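Local coordinates for cell division control protein 4 (Saccharomyces cerevisiae, PDB 3V7D), which recognises phosphorylated proteins such as the CDK inhibitor SIC1 as the F-box substrate receptor of an SCF ubiquitin ligase, at residues N98-I101 against L102-Y106. The protein carries 1 engineered substitution. Residues are numbered along the deposited sequence; the frame is centred on the assembly and turned at random.
Sequences NIFI and LKNWY
Over one face of the Phe100 ring lies the amide nitrogen of Asn104, with ND2 3.6 Å from CZ and displaced toward the rim; amide and ring planes stand 78° apart. In Asn104 CG lies beside the backbone N (chi1 -67°), which brings ND2 back to the Phe100 ring. The indole of Trp105 receives Ile101 twice: the carbonyl O lies in the ring plane at the edge, 3.3 Å from CD1, and methyl CG2 packs 3.7 Å from the same carbon, the two side chains running alongside each other. Leu102 CD1 rests on one face of the Tyr106 ring, near its rim. The i to i+4 bonds of helix 87-106 hold the backbone, among them the nearly straight Trp105 N to Ile101 O (3.1 Å, 170°). Asn104 ND2 donates to Phe463 O and Trp105 NE1 to Gly443 O, while the indole stacks on Phe463. An alanine in place of Asn104 would remove the amide, probably leaving Phe463 O without this donor and baring part of the Phe100 face. The last turn of the helix that joins the F-box region to the WD40 propeller thus presents one N-H each to the backbone carbonyls of Phe463, next to the last strand, and Gly443, between strands 435-442 and 445-452, amid aromatic and aliphatic packing, a combination that probably fixes how the helix end sits against the propeller.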
loop_
_atom_site.group_PDB
_atom_site.type_symbol
_atom_site.label_atom_id
_atom_site.label_comp_id
_atom_site.label_asym_id
_atom_site.label_seq_id
_atom_site.Cartn_x
_atom_site.Cartn_y
_atom_site.Cartn_z
ATOM N N ASN B 98 5.371 -11.528 3.048
ATOM C CA ASN B 98 4.393 -10.520 3.445
ATOM C C ASN B 98 3.175 -11.091 4.163
ATOM O O ASN B 98 2.648 -10.474 5.083
ATOM C CB ASN B 98 3.953 -9.678 2.244
ATOM C CG ASN B 98 4.981 -8.636 1.861
ATOM O OD1 ASN B 98 5.488 -8.624 0.738
ATOM N ND2 ASN B 98 5.304 -7.755 2.800
ATOM N N ILE B 99 2.720 -12.265 3.745
ATOM C CA ILE B 99 1.522 -12.834 4.349
ATOM C C ILE B 99 1.860 -13.388 5.737
ATOM O O ILE B 99 1.028 -13.370 6.646
ATOM C CB ILE B 99 0.848 -13.897 3.431
ATOM C CG1 ILE B 99 -0.646 -14.009 3.744
ATOM C CG2 ILE B 99 1.542 -15.256 3.538
ATOM C CD1 ILE B 99 -1.439 -12.773 3.382
ATOM N N PHE B 100 3.098 -13.849 5.900
ATOM C CA PHE B 100 3.582 -14.346 7.185
ATOM C C PHE B 100 3.656 -13.194 8.183
ATOM O O PHE B 100 3.172 -13.296 9.310
ATOM C CB PHE B 100 4.960 -14.998 7.010
ATOM C CG PHE B 100 5.688 -15.261 8.307
ATOM C CD1 PHE B 100 5.336 -16.339 9.115
ATOM C CD2 PHE B 100 6.737 -14.444 8.707
ATOM C CE1 PHE B 100 6.007 -16.587 10.309
ATOM C CE2 PHE B 100 7.414 -14.685 9.897
ATOM C CZ PHE B 100 7.047 -15.761 10.700
ATOM N N ILE B 101 4.261 -12.094 7.751
ATOM C CA ILE B 101 4.380 -10.904 8.579
ATOM C C ILE B 101 3.011 -10.334 8.955
ATOM O O ILE B 101 2.766 -10.006 10.119
ATOM C CB ILE B 101 5.240 -9.834 7.873
ATOM C CG1 ILE B 101 6.692 -10.313 7.800
ATOM C CG2 ILE B 101 5.137 -8.480 8.580
ATOM C CD1 ILE B 101 7.601 -9.412 7.001
ATOM N N LEU B 102 2.115 -10.238 7.974
ATOM C CA LEU B 102 0.786 -9.681 8.211
ATOM C C LEU B 102 0.011 -10.507 9.229
ATOM O O LEU B 102 -0.661 -9.957 10.102
ATOM C CB LEU B 102 -0.009 -9.567 6.906
ATOM C CG LEU B 102 -1.403 -8.939 7.049
ATOM C CD1 LEU B 102 -1.302 -7.519 7.605
ATOM C CD2 LEU B 102 -2.161 -8.941 5.726
ATOM N N LYS B 103 0.109 -11.827 9.116
ATOM C CA LYS B 103 -0.575 -12.719 10.049
ATOM C C LYS B 103 -0.111 -12.489 11.482
ATOM O O LYS B 103 -0.913 -12.551 12.412
ATOM C CB LYS B 103 -0.392 -14.184 9.651
ATOM C CG LYS B 103 -1.472 -14.695 8.707
ATOM C CD LYS B 103 -1.190 -16.116 8.244
ATOM C CE LYS B 103 -2.457 -16.790 7.734
ATOM N NZ LYS B 103 -3.184 -15.952 6.742
ATOM N N ASN B 104 1.180 -12.215 11.656
ATOM C CA ASN B 104 1.706 -11.881 12.975
ATOM C C ASN B 104 1.110 -10.578 13.514
ATOM O O ASN B 104 0.646 -10.538 14.647
ATOM C CB ASN B 104 3.235 -11.812 12.954
ATOM C CG ASN B 104 3.873 -13.162 12.694
ATOM O OD1 ASN B 104 3.264 -14.208 12.934
ATOM N ND2 ASN B 104 5.106 -13.149 12.212
ATOM N N TRP B 105 1.113 -9.529 12.690
ATOM C CA TRP B 105 0.474 -8.262 13.034
ATOM C C TRP B 105 -0.990 -8.448 13.443
ATOM O O TRP B 105 -1.482 -7.766 14.341
ATOM C CB TRP B 105 0.516 -7.296 11.842
ATOM C CG TRP B 105 1.771 -6.493 11.690
ATOM C CD1 TRP B 105 2.892 -6.843 10.993
ATOM C CD2 TRP B 105 2.022 -5.183 12.221
ATOM N NE1 TRP B 105 3.829 -5.835 11.065
ATOM C CE2 TRP B 105 3.319 -4.807 11.816
ATOM C CE3 TRP B 105 1.277 -4.295 13.008
ATOM C CZ2 TRP B 105 3.888 -3.583 12.169
ATOM C CZ3 TRP B 105 1.844 -3.079 13.359
ATOM C CH2 TRP B 105 3.135 -2.735 12.937
ATOM N N TYR B 106 -1.682 -9.363 12.767
ATOM C CA TYR B 106 -3.111 -9.583 12.984
ATOM C C TYR B 106 -3.410 -10.565 14.119
ATOM O O TYR B 106 -4.530 -10.615 14.621
ATOM C CB TYR B 106 -3.769 -10.105 11.702
ATOM C CG TYR B 106 -4.136 -9.045 10.680
ATOM C CD1 TYR B 106 -3.966 -7.694 10.949
ATOM C CD2 TYR B 106 -4.671 -9.404 9.446
ATOM C CE1 TYR B 106 -4.312 -6.731 10.019
ATOM C CE2 TYR B 106 -5.017 -8.448 8.508
ATOM C CZ TYR B 106 -4.837 -7.114 8.802
ATOM O OH TYR B 106 -5.182 -6.159 7.873
#